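Local coordinates for conserved hypothetical protein (Xanthomonas campestris pv. campestris, PDB 2FUJ) that probably hydrolyses fatty acyl-CoA thioesters and assembles into a tetramer of hotdog-fold subunits, at residues P14-W19 with P75-V80; G26-A31 with R70-P75; A63-Y68 with D110-V115; E81-R86 with G95-D100. One frame throughout, in Å; residues are numbered along the deposited sequence.

Interaction 1 (P14-W19 with P75-V80); sequences PISVRW and PNDILV
Ile15 and Ile78 form an antiparallel hydrogen-bonded pair where the end of strand 9-15 meets the start of strand 78-87. Ile15 N donates to Ile78 O over 2.9 Å, and Ile78 N answers with a bond to Ile15 O. The tight part lies on the face that carries these two isoleucines. Here Ile15 CD1 presses on Val80 CG2 at 3.2 Å, closer than usual van der Waals contact. Ile78 CG1 stands between the backbone N and the carbonyl carbon (chi1 59°), and CD1 beyond it reaches toward Ile15 CB and Val17 CG2, although the exact place of that methyl is doubtful because it crowds Ile15 O. On the face of Pro14 and Leu79 the packing is looser: Pro14 CD and Leu79 CD1 are 4.3 Å apart, and the proline is exposed. Past Ile15 the ladder gives way to a side-chain bond, Val17 N donating to Asp77 OD1 at 3.0 Å, on the anti side and 23° out of the carboxylate plane. The other oxygen, Asp77 OD2, accepts from a water at 2.7 Å that is also bonded to Ser16 OG. Asp77 OD1 has a further partner in Arg43 of the second subunit. Inward, Ile15 and Val17 rest on Tyr36 and Val80 on Leu37 and Ala40 of helix 30-47, while Leu79 pairs through its backbone with Leu99 of strand 91-100.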
loop_
_atom_site.group_PDB
_atom_site.type_symbol
_atom_site.label_atom_id
_atom_site.label_comp_id
_atom_site.label_asym_id
_atom_site.label_seq_id
_atom_site.Cartn_x
_atom_site.Cartn_y
_atom_site.Cartn_z
ATOM N N PRO A 14 15.142 13.554 1.987
ATOM C CA PRO A 14 14.796 13.275 0.593
ATOM C C PRO A 14 14.118 11.907 0.551
ATOM O O PRO A 14 14.592 10.960 1.170
ATOM C CB PRO A 14 16.153 13.279 -0.109
ATOM C CG PRO A 14 17.071 12.768 0.938
ATOM C CD PRO A 14 16.600 13.480 2.194
ATOM N N ILE A 15 13.005 11.820 -0.164
ATOM C CA ILE A 15 12.259 10.576 -0.278
ATOM C C ILE A 15 11.986 10.304 -1.744
ATOM O O ILE A 15 11.533 11.186 -2.465
ATOM C CB ILE A 15 10.896 10.669 0.458
ATOM C CG1 ILE A 15 11.112 10.915 1.954
ATOM C CG2 ILE A 15 10.088 9.398 0.238
ATOM C CD1 ILE A 15 9.845 11.121 2.792
ATOM N N SER A 16 12.268 9.083 -2.183
ATOM C CA SER A 16 12.018 8.703 -3.559
ATOM C C SER A 16 10.557 8.318 -3.720
ATOM O O SER A 16 10.019 7.579 -2.903
ATOM C CB SER A 16 12.864 7.491 -3.947
ATOM O OG SER A 16 14.237 7.784 -3.888
ATOM N N VAL A 17 9.920 8.816 -4.771
ATOM C CA VAL A 17 8.532 8.469 -5.041
ATOM C C VAL A 17 8.552 7.180 -5.861
ATOM O O VAL A 17 9.477 6.955 -6.643
ATOM C CB VAL A 17 7.812 9.579 -5.849
ATOM C CG1 VAL A 17 6.462 9.082 -6.355
ATOM C CG2 VAL A 17 7.604 10.790 -4.972
ATOM N N ARG A 18 7.541 6.338 -5.674
ATOM C CA ARG A 18 7.444 5.085 -6.406
ATOM C C ARG A 18 6.274 5.168 -7.374
ATOM O O ARG A 18 5.301 5.870 -7.125
ATOM C CB ARG A 18 7.232 3.912 -5.446
ATOM C CG ARG A 18 8.414 3.564 -4.565
ATOM C CD ARG A 18 7.998 2.523 -3.547
ATOM N NE ARG A 18 9.022 2.267 -2.535
ATOM C CZ ARG A 18 8.830 1.503 -1.466
ATOM N NH1 ARG A 18 7.655 0.920 -1.271
ATOM N NH2 ARG A 18 9.806 1.320 -0.592
ATOM N N TRP A 19 6.380 4.447 -8.484
ATOM C CA TRP A 19 5.338 4.452 -9.494
ATOM C C TRP A 19 4.005 4.022 -8.878
ATOM O O TRP A 19 2.958 4.592 -9.188
ATOM C CB TRP A 19 5.730 3.520 -10.646
ATOM C CG TRP A 19 4.829 3.599 -11.829
ATOM C CD1 TRP A 19 4.838 4.542 -12.815
ATOM C CD2 TRP A 19 3.752 2.712 -12.130
ATOM N NE1 TRP A 19 3.827 4.295 -13.716
ATOM C CE2 TRP A 19 3.146 3.174 -13.317
ATOM C CE3 TRP A 19 3.237 1.569 -11.510
ATOM C CZ2 TRP A 19 2.049 2.531 -13.895
ATOM C CZ3 TRP A 19 2.149 0.934 -12.085
ATOM C CH2 TRP A 19 1.568 1.416 -13.264
ATOM N N PRO A 75 8.092 10.547 -12.153
ATOM C CA PRO A 75 9.165 10.170 -11.227
ATOM C C PRO A 75 9.783 11.314 -10.412
ATOM O O PRO A 75 10.967 11.270 -10.092
ATOM C CB PRO A 75 10.191 9.549 -12.158
ATOM C CG PRO A 75 10.121 10.487 -13.325
ATOM C CD PRO A 75 8.636 10.750 -13.510
ATOM N N ASN A 76 9.000 12.326 -10.062
ATOM C CA ASN A 76 9.562 13.430 -9.291
ATOM C C ASN A 76 9.699 13.106 -7.803
ATOM O O ASN A 76 8.707 13.012 -7.083
ATOM C CB ASN A 76 8.714 14.688 -9.493
ATOM C CG ASN A 76 8.627 15.085 -10.951
ATOM O OD1 ASN A 76 9.645 15.178 -11.639
ATOM N ND2 ASN A 76 7.415 15.309 -11.435
ATOM N N ASP A 77 10.941 12.925 -7.359
ATOM C CA ASP A 77 11.228 12.623 -5.961
ATOM C C ASP A 77 11.053 13.894 -5.136
ATOM O O ASP A 77 11.166 14.998 -5.662
ATOM C CB ASP A 77 12.646 12.066 -5.817
ATOM C CG ASP A 77 12.848 10.795 -6.618
ATOM O OD1 ASP A 77 11.929 9.945 -6.614
ATOM O OD2 ASP A 77 13.922 10.643 -7.242
ATOM N N ILE A 78 10.796 13.727 -3.844
ATOM C CA ILE A 78 10.512 14.855 -2.965
ATOM C C ILE A 78 11.497 15.086 -1.835
ATOM O O ILE A 78 12.383 14.284 -1.583
ATOM C CB ILE A 78 9.133 14.660 -2.325
ATOM C CG1 ILE A 78 9.141 13.341 -1.538
ATOM C CG2 ILE A 78 8.067 14.638 -3.400
ATOM C CD1 ILE A 78 8.941 12.034 -2.312
ATOM N N LEU A 79 11.309 16.209 -1.155
ATOM C CA LEU A 79 12.121 16.574 -0.013
ATOM C C LEU A 79 11.141 16.885 1.101
ATOM O O LEU A 79 10.329 17.808 0.981
ATOM C CB LEU A 79 12.959 17.814 -0.317
ATOM C CG LEU A 79 13.781 18.282 0.876
ATOM C CD1 LEU A 79 14.825 17.227 1.216
ATOM C CD2 LEU A 79 14.436 19.596 0.547
ATOM N N VAL A 80 11.194 16.116 2.181
ATOM C CA VAL A 80 10.275 16.353 3.280
ATOM C C VAL A 80 10.947 17.114 4.397
ATOM O O VAL A 80 11.848 16.621 5.063
ATOM C CB VAL A 80 9.698 15.043 3.827
ATOM C CG1 VAL A 80 8.641 15.342 4.882
ATOM C CG2 VAL A 80 9.090 14.255 2.701
HETATM O O HOH W 1 14.636 8.121 -6.695
#

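Interaction 2 (G26-A31 with R70-P75); sequences GHVNNA and RPLVWP
Val28 and Leu72 tie together two loops of the hotdog fold: the one that leads into the central helix 30-47, and the one that carries the chain from strand 58-68 to strand 78-87. A single direct hydrogen bond joins the backbones, Val28 N to Leu72 O at 2.8 Å, nearly straight at 173°. Beside it the two side chains pack closely. Leu72 CG is anti to its backbone N (chi1 165°) and meets Val28 CG2 at 3.4 Å, tight for two carbons; Leu72 CD2 touches the same methyl. Both residues are buried, and both lean on Tyr33 and Tyr36 of the helix. The outer part is more open. His27 lies alongside Pro71 and Val73, pointing the same way as both, with its CD2 3.7 Å from Val73 CG1; its approach to Pro71 CB is modelled too short to be trusted. Val73 CG1 also rests against Gly26 O at 3.6 Å. Asn29 takes the N-cap position of helix 30-47, its OD1 accepting from Ala31 N at 3.0 Å, while its ND2 bonds to Asp23 and to Glu38 of the fourth subunit. At the far end of 70-75, Trp74 NE1 bonds to Glu39 of the second subunit. A water completes the bridge between the loops, donating to Val28 O at 2.9 Å and accepting from Leu72 N at 3.1 Å.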
loop_
_atom_site.group_PDB
_atom_site.type_symbol
_atom_site.label_atom_id
_atom_site.label_comp_id
_atom_site.label_asym_id
_atom_site.label_seq_id
_atom_site.Cartn_x
_atom_site.Cartn_y
_atom_site.Cartn_z
ATOM N N GLY A 26 -3.836 9.307 -11.888
ATOM C CA GLY A 26 -2.558 9.773 -12.394
ATOM C C GLY A 26 -1.680 10.641 -11.512
ATOM O O GLY A 26 -0.740 11.263 -12.011
ATOM N N HIS A 27 -1.970 10.694 -10.217
ATOM C CA HIS A 27 -1.167 11.496 -9.299
ATOM C C HIS A 27 -0.954 10.701 -8.019
ATOM O O HIS A 27 -1.721 9.794 -7.720
ATOM C CB HIS A 27 -1.878 12.806 -8.951
ATOM C CG HIS A 27 -2.370 13.569 -10.138
ATOM N ND1 HIS A 27 -3.620 13.372 -10.685
ATOM C CD2 HIS A 27 -1.793 14.556 -10.864
ATOM C CE1 HIS A 27 -3.794 14.210 -11.693
ATOM N NE2 HIS A 27 -2.701 14.938 -11.823
ATOM N N VAL A 28 0.080 11.035 -7.259
ATOM C CA VAL A 28 0.318 10.315 -6.013
ATOM C C VAL A 28 -0.924 10.403 -5.121
ATOM O O VAL A 28 -1.478 11.481 -4.913
ATOM C CB VAL A 28 1.527 10.886 -5.259
ATOM C CG1 VAL A 28 1.658 10.214 -3.903
ATOM C CG2 VAL A 28 2.781 10.669 -6.076
ATOM N N ASN A 29 -1.348 9.256 -4.597
ATOM C CA ASN A 29 -2.534 9.169 -3.745
ATOM C C ASN A 29 -2.394 9.951 -2.433
ATOM O O ASN A 29 -1.326 9.979 -1.830
ATOM C CB ASN A 29 -2.834 7.693 -3.454
ATOM C CG ASN A 29 -4.124 7.500 -2.678
ATOM O OD1 ASN A 29 -4.113 7.369 -1.454
ATOM N ND2 ASN A 29 -5.244 7.498 -3.390
ATOM N N ASN A 30 -3.479 10.587 -1.995
ATOM C CA ASN A 30 -3.450 11.364 -0.757
ATOM C C ASN A 30 -2.865 10.590 0.431
ATOM O O ASN A 30 -2.058 11.124 1.201
ATOM C CB ASN A 30 -4.858 11.823 -0.364
ATOM C CG ASN A 30 -5.530 12.665 -1.428
ATOM O OD1 ASN A 30 -4.944 13.606 -1.970
ATOM N ND2 ASN A 30 -6.779 12.342 -1.719
ATOM N N ALA A 31 -3.286 9.339 0.585
ATOM C CA ALA A 31 -2.820 8.517 1.697
ATOM C C ALA A 31 -1.308 8.310 1.723
ATOM O O ALA A 31 -0.720 8.123 2.785
ATOM C CB ALA A 31 -3.519 7.181 1.674
ATOM N N ARG A 70 -0.679 20.917 -4.645
ATOM C CA ARG A 70 -0.591 20.669 -6.075
ATOM C C ARG A 70 -0.252 19.203 -6.248
ATOM O O ARG A 70 0.392 18.604 -5.386
ATOM C CB ARG A 70 0.474 21.552 -6.727
ATOM C CG ARG A 70 1.878 21.389 -6.173
ATOM C CD ARG A 70 2.758 22.540 -6.649
ATOM N NE ARG A 70 2.772 22.646 -8.107
ATOM C CZ ARG A 70 3.442 23.576 -8.786
ATOM N NH1 ARG A 70 4.157 24.489 -8.145
ATOM N NH2 ARG A 70 3.400 23.591 -10.106
ATOM N N PRO A 71 -0.691 18.606 -7.363
ATOM C CA PRO A 71 -0.442 17.194 -7.644
ATOM C C PRO A 71 1.012 16.817 -7.840
ATOM O O PRO A 71 1.794 17.561 -8.432
ATOM C CB PRO A 71 -1.281 16.939 -8.892
ATOM C CG PRO A 71 -1.218 18.244 -9.605
ATOM C CD PRO A 71 -1.408 19.243 -8.481
ATOM N N LEU A 72 1.351 15.644 -7.319
ATOM C CA LEU A 72 2.692 15.091 -7.413
ATOM C C LEU A 72 2.625 13.900 -8.357
ATOM O O LEU A 72 1.726 13.064 -8.249
ATOM C CB LEU A 72 3.160 14.628 -6.030
ATOM C CG LEU A 72 4.383 13.707 -5.950
ATOM C CD1 LEU A 72 5.642 14.436 -6.401
ATOM C CD2 LEU A 72 4.539 13.224 -4.526
ATOM N N VAL A 73 3.557 13.829 -9.295
ATOM C CA VAL A 73 3.575 12.719 -10.228
ATOM C C VAL A 73 4.957 12.082 -10.316
ATOM O O VAL A 73 5.978 12.756 -10.198
ATOM C CB VAL A 73 3.136 13.165 -11.646
ATOM C CG1 VAL A 73 1.754 13.772 -11.584
ATOM C CG2 VAL A 73 4.127 14.170 -12.214
ATOM N N TRP A 74 4.972 10.770 -10.494
ATOM C CA TRP A 74 6.210 10.028 -10.637
ATOM C C TRP A 74 6.758 10.516 -11.982
ATOM O O TRP A 74 5.983 10.846 -12.879
ATOM C CB TRP A 74 5.879 8.536 -10.677
ATOM C CG TRP A 74 7.042 7.619 -10.834
ATOM C CD1 TRP A 74 7.731 6.989 -9.842
ATOM C CD2 TRP A 74 7.609 7.172 -12.068
ATOM N NE1 TRP A 74 8.691 6.166 -10.384
ATOM C CE2 TRP A 74 8.639 6.263 -11.749
ATOM C CE3 TRP A 74 7.344 7.449 -13.415
ATOM C CZ2 TRP A 74 9.407 5.629 -12.729
ATOM C CZ3 TRP A 74 8.107 6.818 -14.390
ATOM C CH2 TRP A 74 9.125 5.920 -14.040
ATOM N N PRO A 75 8.092 10.547 -12.153
ATOM C CA PRO A 75 9.165 10.170 -11.227
ATOM C C PRO A 75 9.783 11.314 -10.412
ATOM O O PRO A 75 10.967 11.270 -10.092
ATOM C CB PRO A 75 10.191 9.549 -12.158
ATOM C CG PRO A 75 10.121 10.487 -13.325
ATOM C CD PRO A 75 8.636 10.750 -13.510
HETATM O O HOH W 2 -0.750 14.133 -5.687
#

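Interaction 3 (A63-Y68 with D110-V115); sequences ATNVNY and DGNVVV
Asn65 and Asn112 face each other at the middle of an antiparallel pair, strands 63-68 and 110-115, whose axes come within 4.8 Å and whose N-to-C directions are 176° apart. Asn65 N donates to Asn112 O and Asn112 N to Asn65 O, both at 2.8 Å. Their side chains lie side by side on the same face as Ala63 and Val114. With chi1 at 60°, Asn112 CG is flanked by its own N and C, and ND2 beyond it gives Asn65 OD1 a weak bond of 3.1 Å. This is the edge of the hotdog sheet within the chain, and strand 63-68 pairs on its other side with a strand of the fourth subunit, so the sheet runs on through the interface. A stronger polar link comes farther along: Asn67 ND2 donates to Asp110 OD1 at 2.9 Å, the oxygen near the amide plane although amide and carboxylate stand 88° apart. Between these two polar pairs, Gly111 CA nestles at 3.3 Å from Asn65 O. On the reverse face Thr64 CG2 lies beside Val113 CG1 at 4.1 Å, over helix 30-47; Thr64 OG1 bonds to Tyr68 OH of the fourth subunit.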
loop_
_atom_site.group_PDB
_atom_site.type_symbol
_atom_site.label_atom_id
_atom_site.label_comp_id
_atom_site.label_asym_id
_atom_site.label_seq_id
_atom_site.Cartn_x
_atom_site.Cartn_y
_atom_site.Cartn_z
ATOM N N ALA A 63 -2.763 12.853 15.554
ATOM C CA ALA A 63 -3.465 13.458 14.427
ATOM C C ALA A 63 -2.553 13.788 13.244
ATOM O O ALA A 63 -1.381 14.116 13.419
ATOM C CB ALA A 63 -4.173 14.738 14.889
ATOM N N THR A 64 -3.104 13.676 12.040
ATOM C CA THR A 64 -2.384 14.026 10.821
ATOM C C THR A 64 -3.267 15.034 10.097
ATOM O O THR A 64 -4.426 14.753 9.787
ATOM C CB THR A 64 -2.118 12.813 9.892
ATOM O OG1 THR A 64 -3.335 12.097 9.647
ATOM C CG2 THR A 64 -1.081 11.894 10.513
ATOM N N ASN A 65 -2.716 16.218 9.858
ATOM C CA ASN A 65 -3.435 17.293 9.195
ATOM C C ASN A 65 -2.616 17.661 7.974
ATOM O O ASN A 65 -1.650 18.413 8.062
ATOM C CB ASN A 65 -3.566 18.476 10.153
ATOM C CG ASN A 65 -4.176 18.075 11.486
ATOM O OD1 ASN A 65 -3.525 18.151 12.525
ATOM N ND2 ASN A 65 -5.423 17.633 11.458
ATOM N N VAL A 66 -3.023 17.112 6.835
ATOM C CA VAL A 66 -2.313 17.290 5.577
ATOM C C VAL A 66 -3.083 18.072 4.524
ATOM O O VAL A 66 -4.205 17.708 4.160
ATOM C CB VAL A 66 -1.935 15.892 5.017
ATOM C CG1 VAL A 66 -1.081 16.011 3.763
ATOM C CG2 VAL A 66 -1.211 15.100 6.089
ATOM N N ASN A 67 -2.474 19.151 4.034
ATOM C CA ASN A 67 -3.075 19.975 2.988
ATOM C C ASN A 67 -2.415 19.619 1.663
ATOM O O ASN A 67 -1.191 19.565 1.570
ATOM C CB ASN A 67 -2.849 21.467 3.248
ATOM C CG ASN A 67 -3.345 21.907 4.609
ATOM O OD1 ASN A 67 -4.482 21.646 4.983
ATOM N ND2 ASN A 67 -2.489 22.586 5.355
ATOM N N TYR A 68 -3.235 19.394 0.643
ATOM C CA TYR A 68 -2.745 19.038 -0.684
ATOM C C TYR A 68 -2.776 20.283 -1.560
ATOM O O TYR A 68 -3.839 20.750 -1.950
ATOM C CB TYR A 68 -3.629 17.925 -1.237
ATOM C CG TYR A 68 -3.695 16.746 -0.288
ATOM C CD1 TYR A 68 -2.663 15.810 -0.231
ATOM C CD2 TYR A 68 -4.753 16.606 0.606
ATOM C CE1 TYR A 68 -2.678 14.774 0.687
ATOM C CE2 TYR A 68 -4.777 15.570 1.534
ATOM C CZ TYR A 68 -3.738 14.656 1.571
ATOM O OH TYR A 68 -3.753 13.626 2.485
ATOM N N ASP A 110 1.632 20.972 2.824
ATOM C CA ASP A 110 2.059 21.464 4.123
ATOM C C ASP A 110 1.010 21.009 5.124
ATOM O O ASP A 110 0.064 20.315 4.758
ATOM C CB ASP A 110 2.236 22.997 4.165
ATOM C CG ASP A 110 1.025 23.765 3.662
ATOM O OD1 ASP A 110 -0.123 23.287 3.787
ATOM O OD2 ASP A 110 1.233 24.890 3.153
ATOM N N GLY A 111 1.185 21.389 6.380
ATOM C CA GLY A 111 0.268 20.975 7.423
ATOM C C GLY A 111 1.114 20.484 8.582
ATOM O O GLY A 111 2.252 20.920 8.744
ATOM N N ASN A 112 0.579 19.578 9.392
ATOM C CA ASN A 112 1.341 19.064 10.518
ATOM C C ASN A 112 0.853 17.706 10.997
ATOM O O ASN A 112 -0.163 17.194 10.527
ATOM C CB ASN A 112 1.275 20.039 11.695
ATOM C CG ASN A 112 -0.141 20.260 12.176
ATOM O OD1 ASN A 112 -0.742 21.297 11.903
ATOM N ND2 ASN A 112 -0.691 19.279 12.880
ATOM N N VAL A 113 1.608 17.143 11.931
ATOM C CA VAL A 113 1.290 15.872 12.560
ATOM C C VAL A 113 1.497 16.079 14.059
ATOM O O VAL A 113 2.539 16.584 14.490
ATOM C CB VAL A 113 2.224 14.743 12.085
ATOM C CG1 VAL A 113 1.898 13.459 12.833
ATOM C CG2 VAL A 113 2.077 14.539 10.590
ATOM N N VAL A 114 0.504 15.702 14.855
ATOM C CA VAL A 114 0.607 15.860 16.296
ATOM C C VAL A 114 1.042 14.546 16.913
ATOM O O VAL A 114 0.383 13.526 16.740
ATOM C CB VAL A 114 -0.740 16.284 16.912
ATOM C CG1 VAL A 114 -0.628 16.313 18.421
ATOM C CG2 VAL A 114 -1.140 17.653 16.386
ATOM N N VAL A 115 2.165 14.583 17.617
ATOM C CA VAL A 115 2.711 13.405 18.265
ATOM C C VAL A 115 2.627 13.537 19.778
ATOM O O VAL A 115 2.870 14.608 20.326
ATOM C CB VAL A 115 4.188 13.201 17.880
ATOM C CG1 VAL A 115 4.781 12.059 18.682
ATOM C CG2 VAL A 115 4.296 12.934 16.388
#

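Interaction 4 (E81-R86 with G95-D100); sequences ELFVER and GHRILD
Phe83 lays its ring flat over the backbone of Gly95, the residue it pairs with across the hairpin. With chi1 at 52°, CG is tucked between the two backbone branches, which lets the ring lie over Gly95. Gly95 CA makes a CH-pi contact 3.9 Å from the ring centroid, 18° off the normal, while Gly95 C lies 3.3 Å above the plane toward the rim. With no side chain on the glycine, the ring can come this low. Beneath it the backbones hold together by Phe83 N to Gly95 O and Gly95 N to Phe83 O. On the same face Glu81 and Arg97 run side by side into a salt bridge. Arg97 grips side-on: NE reaches Glu81 OE2 at 2.6 Å from above the carboxylate plane, and NH2 meets Glu81 OE1 on its syn side at 3.2 Å. Leu99 CD2 covers the guanidinium over its centre, 4.0 Å above. On the opposite face Leu82 CD2 meets His96 CB at 3.8 Å, and His96 NE2 bonds to Ser109 OG. Toward the hairpin turn, Glu85 and Arg86 both face Thr93, a classic beta bulge. The hairpin lies mid-sheet, between strand 9-15 beside 78-87 and strand 107-116 beside 91-100; Leu82 and His96 turn inward onto helix 30-47, touching Ala40 and Leu37 respectively.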
loop_
_atom_site.group_PDB
_atom_site.type_symbol
_atom_site.label_atom_id
_atom_site.label_comp_id
_atom_site.label_asym_id
_atom_site.label_seq_id
_atom_site.Cartn_x
_atom_site.Cartn_y
_atom_site.Cartn_z
ATOM N N GLU A 81 10.476 18.337 4.578
ATOM C CA GLU A 81 10.982 19.245 5.581
ATOM C C GLU A 81 10.094 19.180 6.815
ATOM O O GLU A 81 8.890 19.399 6.731
ATOM C CB GLU A 81 10.986 20.649 4.989
ATOM C CG GLU A 81 11.469 21.741 5.898
ATOM C CD GLU A 81 11.549 23.061 5.162
ATOM O OE1 GLU A 81 12.487 23.241 4.353
ATOM O OE2 GLU A 81 10.660 23.910 5.375
ATOM N N LEU A 82 10.702 18.870 7.954
ATOM C CA LEU A 82 9.978 18.780 9.214
ATOM C C LEU A 82 10.488 19.842 10.187
ATOM O O LEU A 82 11.686 20.078 10.286
ATOM C CB LEU A 82 10.178 17.400 9.837
ATOM C CG LEU A 82 9.729 16.198 9.014
ATOM C CD1 LEU A 82 10.001 14.924 9.796
ATOM C CD2 LEU A 82 8.246 16.320 8.688
ATOM N N PHE A 83 9.574 20.485 10.903
ATOM C CA PHE A 83 9.973 21.496 11.880
ATOM C C PHE A 83 9.012 21.497 13.064
ATOM O O PHE A 83 7.927 20.921 12.992
ATOM C CB PHE A 83 10.017 22.889 11.241
ATOM C CG PHE A 83 8.758 23.270 10.522
ATOM C CD1 PHE A 83 8.458 22.733 9.278
ATOM C CD2 PHE A 83 7.856 24.151 11.101
ATOM C CE1 PHE A 83 7.269 23.070 8.619
ATOM C CE2 PHE A 83 6.671 24.492 10.449
ATOM C CZ PHE A 83 6.380 23.945 9.206
ATOM N N VAL A 84 9.418 22.134 14.156
ATOM C CA VAL A 84 8.577 22.193 15.347
ATOM C C VAL A 84 7.602 23.362 15.248
ATOM O O VAL A 84 8.004 24.526 15.255
ATOM C CB VAL A 84 9.425 22.354 16.630
ATOM C CG1 VAL A 84 8.514 22.425 17.858
ATOM C CG2 VAL A 84 10.390 21.193 16.758
ATOM N N GLU A 85 6.319 23.041 15.140
ATOM C CA GLU A 85 5.292 24.059 15.055
ATOM C C GLU A 85 4.828 24.411 16.459
ATOM O O GLU A 85 4.622 25.579 16.781
ATOM C CB GLU A 85 4.100 23.560 14.244
ATOM C CG GLU A 85 3.020 24.612 14.042
ATOM C CD GLU A 85 1.777 24.055 13.384
ATOM O OE1 GLU A 85 1.885 23.479 12.273
ATOM O OE2 GLU A 85 0.683 24.188 13.986
ATOM N N ARG A 86 4.665 23.392 17.296
ATOM C CA ARG A 86 4.231 23.597 18.668
ATOM C C ARG A 86 4.913 22.592 19.577
ATOM O O ARG A 86 5.089 21.431 19.211
ATOM C CB ARG A 86 2.713 23.426 18.784
ATOM C CG ARG A 86 1.884 24.380 17.933
ATOM C CD ARG A 86 0.396 24.097 18.087
ATOM N NE ARG A 86 -0.417 25.082 17.378
ATOM C CZ ARG A 86 -1.224 24.803 16.359
ATOM N NH1 ARG A 86 -1.339 23.557 15.914
ATOM N NH2 ARG A 86 -1.919 25.773 15.780
ATOM N N GLY A 95 5.335 20.393 12.091
ATOM C CA GLY A 95 4.862 20.975 10.851
ATOM C C GLY A 95 5.694 20.408 9.717
ATOM O O GLY A 95 6.815 19.944 9.943
ATOM N N HIS A 96 5.164 20.440 8.500
ATOM C CA HIS A 96 5.899 19.897 7.368
ATOM C C HIS A 96 5.663 20.653 6.078
ATOM O O HIS A 96 4.695 21.385 5.931
ATOM C CB HIS A 96 5.503 18.433 7.125
ATOM C CG HIS A 96 4.116 18.262 6.577
ATOM N ND1 HIS A 96 3.017 18.039 7.380
ATOM C CD2 HIS A 96 3.647 18.299 5.308
ATOM C CE1 HIS A 96 1.934 17.946 6.630
ATOM N NE2 HIS A 96 2.288 18.101 5.369
ATOM N N ARG A 97 6.573 20.443 5.137
ATOM C CA ARG A 97 6.483 21.016 3.809
ATOM C C ARG A 97 7.073 19.940 2.913
ATOM O O ARG A 97 8.226 19.563 3.084
ATOM C CB ARG A 97 7.319 22.291 3.681
ATOM C CG ARG A 97 6.839 23.452 4.526
ATOM C CD ARG A 97 7.354 24.773 3.945
ATOM N NE ARG A 97 8.786 24.696 3.680
ATOM C CZ ARG A 97 9.432 25.413 2.761
ATOM N NH1 ARG A 97 8.783 26.282 1.998
ATOM N NH2 ARG A 97 10.735 25.247 2.601
ATOM N N ILE A 98 6.271 19.418 1.996
ATOM C CA ILE A 98 6.755 18.405 1.070
ATOM C C ILE A 98 7.060 19.151 -0.227
ATOM O O ILE A 98 6.166 19.659 -0.896
ATOM C CB ILE A 98 5.700 17.305 0.854
ATOM C CG1 ILE A 98 5.480 16.556 2.177
ATOM C CG2 ILE A 98 6.157 16.345 -0.241
ATOM C CD1 ILE A 98 4.236 15.671 2.215
ATOM N N LEU A 99 8.346 19.234 -0.557
ATOM C CA LEU A 99 8.784 19.964 -1.744
ATOM C C LEU A 99 9.357 19.067 -2.825
ATOM O O LEU A 99 9.689 17.914 -2.583
ATOM C CB LEU A 99 9.858 20.984 -1.349
ATOM C CG LEU A 99 9.592 21.752 -0.053
ATOM C CD1 LEU A 99 10.900 22.289 0.505
ATOM C CD2 LEU A 99 8.583 22.859 -0.307
ATOM N N ASP A 100 9.489 19.622 -4.022
ATOM C CA ASP A 100 10.050 18.878 -5.137
ATOM C C ASP A 100 11.574 18.948 -5.021
ATOM O O ASP A 100 12.128 20.023 -4.826
ATOM C CB ASP A 100 9.617 19.515 -6.449
ATOM C CG ASP A 100 10.018 18.699 -7.644
ATOM O OD1 ASP A 100 9.198 17.880 -8.104
ATOM O OD2 ASP A 100 11.164 18.873 -8.113
#

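Interactions 1, 4 and 3 are three of the four seams of one antiparallel sheet, ordered 9-15, 78-87, 91-100, 107-116, 58-68, which wraps helix 30-47 in the hotdog manner; the seam between 91-100 and 107-116 separates the last two. The centre of interaction 4 is about 9 Å from that of interaction 3 and 15 Å from that of interaction 1; the centres of 1 and 3 are about 18 Å apart and the two do not touch. Interaction 2 joins loops at one end, shares Pro75 with interaction 1 and is nested in the loop it closes. Along the chain interaction 3 crosses both 1 and 2 and encloses 4. Interactions 1, 2 and 3 touch other subunits; no other chain of the tetramer touches interaction 4.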